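Alcohol oxidase (Myceliophthora thermophila, PDB 6F74) is a VAO-type flavoprotein that carries covalently bound FAD and probably catalyses the oxygen-dependent oxidation of an organic substrate. Local coordinates at residues Y80-W85 with C106-Y111; T86-Q91 with G424-V429; T157-L162 with S231-A236. One frame throughout, in Å; residues are numbered along the deposited sequence.

Burial and polarity both change from contact 1, about 24 Å from the centre of the chain, to contact 3, about 6 Å from it. Contact 1 (80-85 with 106-111) is partly buried van der Waals packing, a proline on an indole beside an amide against a carboxylate, with FAD about 12 Å from its tryptophan. Contact 2 (86-91 with 424-429) follows directly along the chain on helix 88-93; its outer part is exposed and polar, and its inner end meets the flavin methyl C7M. Contact 3 (157-162 with 231-236) is fully buried and holds both the covalent flavin bond and the diphosphate-binding loop. Contacts 2 and 3 share the FAD, whereas contacts 1 and 3 stay about 10 Å apart at their nearest atoms.

Contact 1. Residues Y80-W85 with C106-Y111; sequences YVNKMW and CAPVDY
Pro108 sets the CG-CD edge of its ring over one face of the Trp85 indole. Its CD stands over the centre of the six-membered ring in a CH-pi contact, 3.6 Å from the centroid and 2° off the ring normal, while Pro108 CG lies over the same face, nearest Trp85 CD2 at 3.6 Å. One turn back on helix 75-84, Asn82 continues the same surface: its ND2 comes to 3.7 Å from Pro108 CB, and its OD1 packs against CB and CG of Asp110, with the amide and carboxylate planes 43° apart. CG of Asn82 is anti to the backbone N (chi1 -176°), which places CG on the loop side.

Farther out, Trp85 NE1 is hydrogen-bonded to Gly430 O, and Val81 CG1 lies at the indole edge. On the loop side, the Cys106-Cys120 disulfide and the bond from Lys508 NZ to Pro108 O tie down the chain around the proline. An alanine at Trp85 would probably leave the proline ring without its aromatic cover and Gly430 O without the indole N-H. Helix and loop are joined by CH-pi and van der Waals packing, the Asn82 amide included, while Trp85 NE1 and Asp110 OD1 bond beyond the two segments.

Contact 2. Residues T86-Q91 with G424-V429; sequences TDQDFQ and GLHDPV. With FAD (flavin-adenine dinucleotide), chain I.
Gln88, in the first turn of helix 88-93, threads between His426 and Val429 of the 424-429 loop, and its contacts change in kind along its length. At its base, CB lies off-centre over the His426 ring, 4.3 Å from the centroid, in a CH-pi contact. CG, beside the backbone N (chi1 -63°), packs 3.7 Å from Val429 CG1 and also touches Val429 CG2. The chain then runs on extended (chi2 -178°), bringing CD to 3.3 Å from the flavin methyl C7M of FAD. At the tip, the amide divides its work: NE2 donates an almost straight bond of 2.8 Å to Asp427 O, on a carbonyl lone pair and in the plane of its own amide, whereas OE1 lies 3.2 Å from FAD C7M and accepts from a water that also donates to Leu425 O.

The helix carrying Gln88 begins with Asp87 as N-cap, whose OD2 accepts the capping bond from Phe90 N. The other oxygen, OD1, approaches the His426 ring at its edge, 3.1 Å from CE1, and the Asp89 carboxylate lies near the same ring's NE2, turned almost perpendicular to it. Just before the cap, Thr86 O receives the 3.0 Å bond from Val429 N, while Thr86 CG2 rests against Val429 O.

Contact 3. Residues T157-L162 with S231-A236; sequences TGHDLL and SPSPGA. With FAD (flavin-adenine dinucleotide), chain I.
His159 meets Ser233 and Pro234 of the facing loop while it is joined to the flavin. The covalent link runs from His159 ND1 to C8M of FAD, the 8-alpha histidyl bond known from VAO-type flavoproteins.

Hydrogen bonding fixes the other side of the imidazole. Its NE2 donates to Ser233 OG at 2.8 Å, with an angle of 172° at the hydrogen and the oxygen close to the ring plane. With one nitrogen alkylated and the other committed to the serine, the ring has little freedom to rotate. A second set of bonds holds the diphosphate. Thr157 N and Gly158 N both give to O2A, Thr157 N almost straight at 2.8 Å, and Asp160 N gives to O1A. O1P is shared between the loops, receiving Thr157 OG1 from one and Gly235 N, at 2.8 Å, from the other. Four backbone N-H groups turned to the phosphates probably offset their negative charge. Within the 157-162 loop, Thr157 OG1 also accepts from His159 N in an ST turn, and Asp160 OD2 from Leu162 N in an Asx turn.

Van der Waals and CH-pi contacts fill in between. Pro234 CG makes the CH-pi contact, 3.8 Å over the centre of the His159 ring, and also reaches the isoalloxazine, 3.6 Å from C9A, while Thr157 CG2 packs 3.6 Å from Gly235 N.

The 157-162 loop leaves strand 152-155, and the 231-236 loop leads toward helix 239-242. Gln88 of helix 88-93 touches both His159 and Ser233, and helices 212-221 and 415-422 pack against Pro232.

Contact 1. Residues Y80-W85 with C106-Y111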
loop_
_atom_site.group_PDB
_atom_site.type_symbol
_atom_site.label_atom_id
_atom_site.label_comp_id
_atom_site.label_asym_id
_atom_site.label_seq_id
_atom_site.Cartn_x
_atom_site.Cartn_y
_atom_site.Cartn_z
ATOM N N TYR A 80 4.044 -18.579 20.523
ATOM C CA TYR A 80 4.601 -18.542 19.169
ATOM C C TYR A 80 3.930 -17.417 18.362
ATOM O O TYR A 80 4.594 -16.605 17.717
ATOM C CB TYR A 80 4.402 -19.892 18.460
ATOM C CG TYR A 80 5.014 -19.891 17.094
ATOM C CD1 TYR A 80 6.378 -20.013 16.947
ATOM C CD2 TYR A 80 4.239 -19.695 15.947
ATOM C CE1 TYR A 80 6.974 -20.005 15.707
ATOM C CE2 TYR A 80 4.859 -19.642 14.679
ATOM C CZ TYR A 80 6.218 -19.819 14.588
ATOM O OH TYR A 80 6.863 -19.748 13.368
ATOM N N VAL A 81 2.611 -17.362 18.419
ATOM C CA VAL A 81 1.849 -16.343 17.687
ATOM C C VAL A 81 2.180 -14.940 18.184
ATOM O O VAL A 81 2.321 -14.001 17.385
ATOM C CB VAL A 81 0.320 -16.614 17.748
ATOM C CG1 VAL A 81 -0.454 -15.457 17.137
ATOM C CG2 VAL A 81 0.005 -17.874 16.968
ATOM N N ASN A 82 2.314 -14.801 19.502
ATOM C CA ASN A 82 2.681 -13.494 20.062
ATOM C C ASN A 82 4.070 -13.054 19.571
ATOM O O ASN A 82 4.256 -11.938 19.140
ATOM C CB ASN A 82 2.620 -13.532 21.588
ATOM C CG ASN A 82 2.904 -12.186 22.189
ATOM O OD1 ASN A 82 3.970 -11.978 22.773
ATOM N ND2 ASN A 82 1.984 -11.241 21.991
ATOM N N LYS A 83 5.002 -13.978 19.590
ATOM C CA LYS A 83 6.362 -13.718 19.140
ATOM C C LYS A 83 6.421 -13.359 17.654
ATOM O O LYS A 83 7.182 -12.464 17.270
ATOM C CB LYS A 83 7.234 -14.949 19.425
ATOM C CG LYS A 83 8.661 -14.823 18.932
ATOM C CD LYS A 83 9.462 -16.119 19.035
ATOM C CE LYS A 83 10.946 -15.796 18.745
ATOM N NZ LYS A 83 11.723 -16.973 18.224
ATOM N N MET A 84 5.599 -14.008 16.830
ATOM C CA MET A 84 5.684 -13.867 15.358
ATOM C C MET A 84 4.701 -12.863 14.727
ATOM O O MET A 84 4.704 -12.671 13.496
ATOM C CB MET A 84 5.503 -15.224 14.681
ATOM C CG MET A 84 6.529 -16.271 15.017
ATOM S SD MET A 84 8.196 -15.830 14.647
ATOM C CE MET A 84 8.236 -15.589 12.843
ATOM N N TRP A 85 3.885 -12.225 15.582
ATOM C CA TRP A 85 2.878 -11.254 15.161
ATOM C C TRP A 85 3.423 -10.095 14.348
ATOM O O TRP A 85 2.762 -9.586 13.440
ATOM C CB TRP A 85 2.139 -10.693 16.412
ATOM C CG TRP A 85 0.879 -9.923 16.026
ATOM C CD1 TRP A 85 0.786 -8.583 15.761
ATOM C CD2 TRP A 85 -0.421 -10.461 15.794
ATOM N NE1 TRP A 85 -0.489 -8.256 15.410
ATOM C CE2 TRP A 85 -1.254 -9.388 15.421
ATOM C CE3 TRP A 85 -0.966 -11.739 15.869
ATOM C CZ2 TRP A 85 -2.629 -9.551 15.133
ATOM C CZ3 TRP A 85 -2.329 -11.908 15.584
ATOM C CH2 TRP A 85 -3.132 -10.821 15.201
ATOM N N CYS A 106 -9.127 -10.018 17.727
ATOM C CA CYS A 106 -8.554 -11.152 18.437
ATOM C C CYS A 106 -7.072 -10.926 18.647
ATOM O O CYS A 106 -6.236 -11.399 17.879
ATOM C CB CYS A 106 -8.827 -12.451 17.650
ATOM S SG CYS A 106 -8.189 -13.922 18.466
ATOM N N ALA A 107 -6.757 -10.157 19.685
ATOM C CA ALA A 107 -5.374 -9.715 19.942
ATOM C C ALA A 107 -4.483 -10.886 20.366
ATOM O O ALA A 107 -4.944 -11.784 21.067
ATOM C CB ALA A 107 -5.358 -8.625 21.005
ATOM N N PRO A 108 -3.210 -10.896 19.937
ATOM C CA PRO A 108 -2.298 -11.812 20.620
ATOM C C PRO A 108 -2.115 -11.371 22.069
ATOM O O PRO A 108 -2.139 -10.174 22.338
ATOM C CB PRO A 108 -1.014 -11.679 19.831
ATOM C CG PRO A 108 -1.045 -10.292 19.309
ATOM C CD PRO A 108 -2.494 -10.037 18.986
ATOM N N VAL A 109 -1.986 -12.346 22.979
ATOM C CA VAL A 109 -1.837 -12.041 24.409
ATOM C C VAL A 109 -0.428 -12.429 24.813
ATOM O O VAL A 109 -0.004 -13.555 24.558
ATOM C CB VAL A 109 -2.888 -12.777 25.262
ATOM C CG1 VAL A 109 -2.767 -12.387 26.743
ATOM C CG2 VAL A 109 -4.272 -12.479 24.786
ATOM N N ASP A 110 0.287 -11.486 25.417
ATOM C CA ASP A 110 1.643 -11.719 25.891
ATOM C C ASP A 110 1.575 -12.063 27.369
ATOM O O ASP A 110 1.620 -11.192 28.239
ATOM C CB ASP A 110 2.528 -10.497 25.609
ATOM C CG ASP A 110 3.987 -10.724 25.930
ATOM O OD1 ASP A 110 4.384 -11.777 26.468
ATOM O OD2 ASP A 110 4.734 -9.784 25.634
ATOM N N TYR A 111 1.426 -13.361 27.643
ATOM C CA TYR A 111 1.275 -13.844 29.011
ATOM C C TYR A 111 2.548 -13.644 29.832
ATOM O O TYR A 111 2.453 -13.316 31.027
ATOM C CB TYR A 111 0.871 -15.329 29.045
ATOM C CG TYR A 111 -0.590 -15.555 28.721
ATOM C CD1 TYR A 111 -1.586 -15.340 29.684
ATOM C CD2 TYR A 111 -0.981 -15.974 27.450
ATOM C CE1 TYR A 111 -2.926 -15.545 29.387
ATOM C CE2 TYR A 111 -2.311 -16.186 27.137
ATOM C CZ TYR A 111 -3.284 -15.966 28.100
ATOM O OH TYR A 111 -4.590 -16.161 27.762
#

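Contact 2. Residues T86-Q91 with G424-V429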
loop_
_atom_site.group_PDB
_atom_site.type_symbol
_atom_site.label_atom_id
_atom_site.label_comp_id
_atom_site.label_asym_id
_atom_site.label_seq_id
_atom_site.Cartn_x
_atom_site.Cartn_y
_atom_site.Cartn_z
ATOM N N THR A 86 4.630 -9.649 14.679
ATOM C CA THR A 86 5.241 -8.532 13.984
ATOM C C THR A 86 5.966 -8.938 12.676
ATOM O O THR A 86 6.494 -8.070 11.952
ATOM C CB THR A 86 6.166 -7.757 14.962
ATOM O OG1 THR A 86 7.031 -8.695 15.640
ATOM C CG2 THR A 86 5.322 -6.989 16.037
ATOM N N ASP A 87 5.952 -10.218 12.306
ATOM C CA ASP A 87 6.723 -10.696 11.147
ATOM C C ASP A 87 5.878 -10.803 9.884
ATOM O O ASP A 87 4.821 -11.430 9.880
ATOM C CB ASP A 87 7.331 -12.048 11.424
ATOM C CG ASP A 87 8.045 -12.588 10.213
ATOM O OD1 ASP A 87 8.951 -11.896 9.745
ATOM O OD2 ASP A 87 7.657 -13.647 9.672
ATOM N N GLN A 88 6.371 -10.230 8.805
ATOM C CA GLN A 88 5.550 -10.101 7.594
ATOM C C GLN A 88 5.229 -11.472 6.949
ATOM O O GLN A 88 4.124 -11.652 6.416
ATOM C CB GLN A 88 6.235 -9.213 6.570
ATOM C CG GLN A 88 6.435 -7.786 7.039
ATOM C CD GLN A 88 7.089 -6.888 5.995
ATOM O OE1 GLN A 88 6.929 -7.088 4.806
ATOM N NE2 GLN A 88 7.785 -5.858 6.450
ATOM N N ASP A 89 6.200 -12.404 7.000
ATOM C CA ASP A 89 6.034 -13.724 6.399
ATOM C C ASP A 89 5.017 -14.536 7.192
ATOM O O ASP A 89 4.172 -15.258 6.602
ATOM C CB ASP A 89 7.354 -14.511 6.334
ATOM C CG ASP A 89 8.307 -13.961 5.302
ATOM O OD1 ASP A 89 7.874 -13.151 4.455
ATOM O OD2 ASP A 89 9.497 -14.311 5.341
ATOM N N PHE A 90 5.107 -14.430 8.513
ATOM C CA PHE A 90 4.156 -15.108 9.386
ATOM C C PHE A 90 2.733 -14.665 9.028
ATOM O O PHE A 90 1.848 -15.484 8.882
ATOM C CB PHE A 90 4.417 -14.832 10.865
ATOM C CG PHE A 90 3.309 -15.313 11.750
ATOM C CD1 PHE A 90 3.136 -16.699 11.984
ATOM C CD2 PHE A 90 2.381 -14.417 12.292
ATOM C CE1 PHE A 90 2.087 -17.156 12.765
ATOM C CE2 PHE A 90 1.340 -14.887 13.089
ATOM C CZ PHE A 90 1.192 -16.240 13.314
ATOM N N GLN A 91 2.538 -13.363 8.886
ATOM C CA GLN A 91 1.228 -12.832 8.508
ATOM C C GLN A 91 0.793 -13.171 7.074
ATOM O O GLN A 91 -0.380 -13.404 6.863
ATOM C CB GLN A 91 1.160 -11.336 8.749
ATOM C CG GLN A 91 1.299 -10.915 10.221
ATOM C CD GLN A 91 0.177 -11.357 11.122
ATOM O OE1 GLN A 91 -0.803 -11.960 10.658
ATOM N NE2 GLN A 91 0.300 -11.058 12.449
ATOM N N GLY A 424 14.557 -2.554 0.154
ATOM C CA GLY A 424 14.278 -3.980 0.337
ATOM C C GLY A 424 13.939 -4.246 1.805
ATOM O O GLY A 424 14.530 -5.115 2.442
ATOM N N LEU A 425 13.004 -3.459 2.324
ATOM C CA LEU A 425 12.701 -3.456 3.750
ATOM C C LEU A 425 11.781 -4.612 4.155
ATOM O O LEU A 425 10.900 -5.055 3.378
ATOM C CB LEU A 425 12.074 -2.115 4.152
ATOM C CG LEU A 425 12.892 -0.848 3.843
ATOM C CD1 LEU A 425 12.145 0.404 4.222
ATOM C CD2 LEU A 425 14.284 -0.865 4.523
ATOM N N HIS A 426 12.012 -5.088 5.369
ATOM C CA HIS A 426 11.204 -6.128 5.992
ATOM C C HIS A 426 11.008 -5.641 7.446
ATOM O O HIS A 426 11.414 -6.295 8.394
ATOM C CB HIS A 426 11.989 -7.441 5.968
ATOM C CG HIS A 426 11.160 -8.647 6.283
ATOM N ND1 HIS A 426 10.645 -8.939 7.541
ATOM C CD2 HIS A 426 10.761 -9.655 5.472
ATOM C CE1 HIS A 426 9.929 -10.053 7.472
ATOM N NE2 HIS A 426 10.037 -10.542 6.243
ATOM N N ASP A 427 10.411 -4.463 7.597
ATOM C CA ASP A 427 10.231 -3.849 8.906
ATOM C C ASP A 427 9.132 -4.549 9.716
ATOM O O ASP A 427 8.289 -5.255 9.143
ATOM C CB ASP A 427 9.874 -2.369 8.721
ATOM C CG ASP A 427 11.074 -1.527 8.320
ATOM O OD1 ASP A 427 12.239 -1.960 8.556
ATOM O OD2 ASP A 427 10.840 -0.426 7.781
ATOM N N PRO A 428 9.112 -4.319 11.037
ATOM C CA PRO A 428 8.037 -4.906 11.845
ATOM C C PRO A 428 6.681 -4.353 11.455
ATOM O O PRO A 428 6.592 -3.187 11.094
ATOM C CB PRO A 428 8.404 -4.505 13.289
ATOM C CG PRO A 428 9.860 -4.114 13.217
ATOM C CD PRO A 428 10.014 -3.479 11.862
ATOM N N VAL A 429 5.651 -5.191 11.544
ATOM C CA VAL A 429 4.271 -4.866 11.142
ATOM C C VAL A 429 3.333 -5.322 12.283
ATOM O O VAL A 429 3.770 -5.444 13.424
ATOM C CB VAL A 429 3.897 -5.560 9.815
ATOM C CG1 VAL A 429 4.729 -4.987 8.668
ATOM C CG2 VAL A 429 4.080 -7.071 9.901
HETATM P PA FAD I . -3.950 -7.474 -0.484
HETATM O O1A FAD I . -4.399 -7.145 0.937
HETATM O O2A FAD I . -3.784 -8.925 -0.811
HETATM O O5B FAD I . -4.990 -6.805 -1.466
HETATM C C5B FAD I . -5.107 -5.409 -1.498
HETATM C C4B FAD I . -6.353 -5.037 -2.281
HETATM O O4B FAD I . -6.148 -5.478 -3.612
HETATM C C3B FAD I . -7.640 -5.685 -1.836
HETATM O O3B FAD I . -8.708 -4.800 -2.194
HETATM C C2B FAD I . -7.766 -6.910 -2.707
HETATM O O2B FAD I . -9.109 -7.299 -3.022
HETATM C C1B FAD I . -7.114 -6.451 -3.983
HETATM N N9A FAD I . -6.429 -7.482 -4.769
HETATM C C8A FAD I . -5.300 -8.124 -4.440
HETATM N N7A FAD I . -4.931 -8.978 -5.414
HETATM C C5A FAD I . -5.837 -8.868 -6.381
HETATM C C6A FAD I . -6.006 -9.498 -7.691
HETATM N N6A FAD I . -5.077 -10.405 -8.069
HETATM N N1A FAD I . -7.091 -9.137 -8.426
HETATM C C2A FAD I . -7.982 -8.218 -7.972
HETATM N N3A FAD I . -7.870 -7.580 -6.778
HETATM C C4A FAD I . -6.821 -7.874 -5.966
HETATM N N1 FAD I . 3.055 0.353 -1.031
HETATM C C2 FAD I . 3.898 1.131 -1.747
HETATM O O2 FAD I . 3.425 1.853 -2.662
HETATM N N3 FAD I . 5.228 1.136 -1.528
HETATM C C4 FAD I . 5.804 0.398 -0.564
HETATM O O4 FAD I . 7.034 0.419 -0.351
HETATM C C4X FAD I . 4.950 -0.468 0.277
HETATM N N5 FAD I . 5.470 -1.224 1.266
HETATM C C5X FAD I . 4.662 -2.015 2.015
HETATM C C6 FAD I . 5.218 -2.805 3.020
HETATM C C7 FAD I . 4.441 -3.643 3.799
HETATM C C7M FAD I . 5.200 -4.408 4.855
HETATM C C8 FAD I . 2.972 -3.720 3.553
HETATM C C8M FAD I . 2.051 -4.650 4.331
HETATM C C9 FAD I . 2.409 -2.915 2.568
HETATM C C9A FAD I . 3.189 -2.061 1.769
HETATM N N10 FAD I . 2.652 -1.250 0.731
HETATM C C10 FAD I . 3.511 -0.440 -0.023
HETATM C "C1'" FAD I . 1.199 -1.151 0.460
HETATM C "C2'" FAD I . 0.591 -1.950 -0.645
HETATM O "O2'" FAD I . 0.816 -1.232 -1.857
HETATM C "C3'" FAD I . -0.921 -2.055 -0.422
HETATM O "O3'" FAD I . -1.229 -2.518 0.905
HETATM C "C4'" FAD I . -1.584 -2.958 -1.453
HETATM O "O4'" FAD I . -2.992 -3.011 -1.207
HETATM C "C5'" FAD I . -0.986 -4.356 -1.431
HETATM O "O5'" FAD I . -1.607 -5.177 -2.404
HETATM P P FAD I . -1.618 -6.715 -2.033
HETATM O O1P FAD I . -0.241 -7.147 -1.609
HETATM O O2P FAD I . -2.304 -7.411 -3.160
HETATM O O3P FAD I . -2.559 -6.672 -0.717
HETATM O O HOH W 1 8.881 -6.875 2.930
#

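Contact 3. Residues T157-L162 with S231-A236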
loop_
_atom_site.group_PDB
_atom_site.type_symbol
_atom_site.label_atom_id
_atom_site.label_comp_id
_atom_site.label_asym_id
_atom_site.label_seq_id
_atom_site.Cartn_x
_atom_site.Cartn_y
_atom_site.Cartn_z
ATOM N N THR A 157 -2.103 -11.154 -0.687
ATOM C CA THR A 157 -1.158 -11.210 0.440
ATOM C C THR A 157 -1.668 -10.775 1.839
ATOM O O THR A 157 -1.009 -11.058 2.841
ATOM C CB THR A 157 0.088 -10.313 0.149
ATOM O OG1 THR A 157 -0.304 -8.932 0.153
ATOM C CG2 THR A 157 0.745 -10.693 -1.211
ATOM N N GLY A 158 -2.803 -10.093 1.924
ATOM C CA GLY A 158 -3.250 -9.493 3.172
ATOM C C GLY A 158 -2.444 -8.299 3.665
ATOM O O GLY A 158 -2.539 -7.920 4.833
ATOM N N HIS A 159 -1.707 -7.658 2.763
ATOM C CA HIS A 159 -0.947 -6.463 3.118
ATOM C C HIS A 159 -1.798 -5.233 3.339
ATOM O O HIS A 159 -1.301 -4.293 3.913
ATOM C CB HIS A 159 0.132 -6.116 2.044
ATOM C CG HIS A 159 1.502 -6.569 2.430
ATOM N ND1 HIS A 159 2.308 -5.888 3.345
ATOM C CD2 HIS A 159 2.127 -7.744 2.172
ATOM C CE1 HIS A 159 3.439 -6.577 3.472
ATOM N NE2 HIS A 159 3.343 -7.705 2.798
ATOM N N ASP A 160 -3.043 -5.203 2.854
ATOM C CA ASP A 160 -3.789 -3.966 2.829
ATOM C C ASP A 160 -3.888 -3.272 4.193
ATOM O O ASP A 160 -3.988 -3.942 5.238
ATOM C CB ASP A 160 -5.215 -4.161 2.322
ATOM C CG ASP A 160 -5.755 -2.938 1.650
ATOM O OD1 ASP A 160 -5.231 -2.614 0.576
ATOM O OD2 ASP A 160 -6.679 -2.300 2.192
ATOM N N LEU A 161 -3.865 -1.945 4.137
ATOM C CA LEU A 161 -3.959 -1.077 5.313
ATOM C C LEU A 161 -5.385 -0.609 5.612
ATOM O O LEU A 161 -5.650 -0.147 6.720
ATOM C CB LEU A 161 -3.092 0.183 5.120
ATOM C CG LEU A 161 -1.557 0.099 5.131
ATOM C CD1 LEU A 161 -0.957 -0.532 3.882
ATOM C CD2 LEU A 161 -1.002 1.519 5.269
ATOM N N LEU A 162 -6.282 -0.748 4.627
ATOM C CA LEU A 162 -7.635 -0.201 4.657
ATOM C C LEU A 162 -8.792 -1.226 4.750
ATOM O O LEU A 162 -9.972 -0.870 4.575
ATOM C CB LEU A 162 -7.828 0.689 3.427
ATOM C CG LEU A 162 -7.352 2.144 3.456
ATOM C CD1 LEU A 162 -5.858 2.242 3.672
ATOM C CD2 LEU A 162 -7.724 2.776 2.119
ATOM N N SER A 231 9.408 -2.366 -0.090
ATOM C CA SER A 231 9.351 -3.625 0.619
ATOM C C SER A 231 9.012 -4.733 -0.382
ATOM O O SER A 231 8.128 -4.546 -1.217
ATOM C CB SER A 231 8.271 -3.547 1.675
ATOM O OG SER A 231 8.580 -2.508 2.620
ATOM N N PRO A 232 9.704 -5.893 -0.316
ATOM C CA PRO A 232 9.429 -6.924 -1.330
ATOM C C PRO A 232 8.295 -7.899 -1.045
ATOM O O PRO A 232 8.005 -8.745 -1.900
ATOM C CB PRO A 232 10.763 -7.714 -1.403
ATOM C CG PRO A 232 11.724 -6.920 -0.579
ATOM C CD PRO A 232 10.902 -6.253 0.443
ATOM N N SER A 233 7.688 -7.807 0.135
ATOM C CA SER A 233 6.611 -8.737 0.528
ATOM C C SER A 233 5.232 -8.482 -0.116
ATOM O O SER A 233 4.493 -9.442 -0.371
ATOM C CB SER A 233 6.485 -8.778 2.048
ATOM O OG SER A 233 5.379 -9.591 2.455
ATOM N N PRO A 234 4.862 -7.207 -0.377
ATOM C CA PRO A 234 3.564 -6.966 -0.998
ATOM C C PRO A 234 3.407 -7.584 -2.374
ATOM O O PRO A 234 4.387 -7.810 -3.057
ATOM C CB PRO A 234 3.508 -5.455 -1.082
ATOM C CG PRO A 234 4.304 -5.010 0.073
ATOM C CD PRO A 234 5.459 -5.955 0.082
ATOM N N GLY A 235 2.165 -7.813 -2.766
ATOM C CA GLY A 235 1.822 -8.397 -4.073
ATOM C C GLY A 235 2.227 -7.506 -5.215
ATOM O O GLY A 235 2.212 -6.255 -5.077
ATOM N N ALA A 236 2.626 -8.129 -6.327
ATOM C CA ALA A 236 3.043 -7.395 -7.518
ATOM C C ALA A 236 1.875 -6.948 -8.384
ATOM O O ALA A 236 2.008 -5.940 -9.074
ATOM C CB ALA A 236 3.994 -8.230 -8.354
HETATM P PA FAD I . -3.950 -7.474 -0.484
HETATM O O1A FAD I . -4.399 -7.145 0.937
HETATM O O2A FAD I . -3.784 -8.925 -0.811
HETATM O O5B FAD I . -4.990 -6.805 -1.466
HETATM C C5B FAD I . -5.107 -5.409 -1.498
HETATM C C4B FAD I . -6.353 -5.037 -2.281
HETATM O O4B FAD I . -6.148 -5.478 -3.612
HETATM C C3B FAD I . -7.640 -5.685 -1.836
HETATM O O3B FAD I . -8.708 -4.800 -2.194
HETATM C C2B FAD I . -7.766 -6.910 -2.707
HETATM O O2B FAD I . -9.109 -7.299 -3.022
HETATM C C1B FAD I . -7.114 -6.451 -3.983
HETATM N N9A FAD I . -6.429 -7.482 -4.769
HETATM C C8A FAD I . -5.300 -8.124 -4.440
HETATM N N7A FAD I . -4.931 -8.978 -5.414
HETATM C C5A FAD I . -5.837 -8.868 -6.381
HETATM C C6A FAD I . -6.006 -9.498 -7.691
HETATM N N6A FAD I . -5.077 -10.405 -8.069
HETATM N N1A FAD I . -7.091 -9.137 -8.426
HETATM C C2A FAD I . -7.982 -8.218 -7.972
HETATM N N3A FAD I . -7.870 -7.580 -6.778
HETATM C C4A FAD I . -6.821 -7.874 -5.966
HETATM N N1 FAD I . 3.055 0.353 -1.031
HETATM C C2 FAD I . 3.898 1.131 -1.747
HETATM O O2 FAD I . 3.425 1.853 -2.662
HETATM N N3 FAD I . 5.228 1.136 -1.528
HETATM C C4 FAD I . 5.804 0.398 -0.564
HETATM O O4 FAD I . 7.034 0.419 -0.351
HETATM C C4X FAD I . 4.950 -0.468 0.277
HETATM N N5 FAD I . 5.470 -1.224 1.266
HETATM C C5X FAD I . 4.662 -2.015 2.015
HETATM C C6 FAD I . 5.218 -2.805 3.020
HETATM C C7 FAD I . 4.441 -3.643 3.799
HETATM C C7M FAD I . 5.200 -4.408 4.855
HETATM C C8 FAD I . 2.972 -3.720 3.553
HETATM C C8M FAD I . 2.051 -4.650 4.331
HETATM C C9 FAD I . 2.409 -2.915 2.568
HETATM C C9A FAD I . 3.189 -2.061 1.769
HETATM N N10 FAD I . 2.652 -1.250 0.731
HETATM C C10 FAD I . 3.511 -0.440 -0.023
HETATM C "C1'" FAD I . 1.199 -1.151 0.460
HETATM C "C2'" FAD I . 0.591 -1.950 -0.645
HETATM O "O2'" FAD I . 0.816 -1.232 -1.857
HETATM C "C3'" FAD I . -0.921 -2.055 -0.422
HETATM O "O3'" FAD I . -1.229 -2.518 0.905
HETATM C "C4'" FAD I . -1.584 -2.958 -1.453
HETATM O "O4'" FAD I . -2.992 -3.011 -1.207
HETATM C "C5'" FAD I . -0.986 -4.356 -1.431
HETATM O "O5'" FAD I . -1.607 -5.177 -2.404
HETATM P P FAD I . -1.618 -6.715 -2.033
HETATM O O1P FAD I . -0.241 -7.147 -1.609
HETATM O O2P FAD I . -2.304 -7.411 -3.160
HETATM O O3P FAD I . -2.559 -6.672 -0.717
#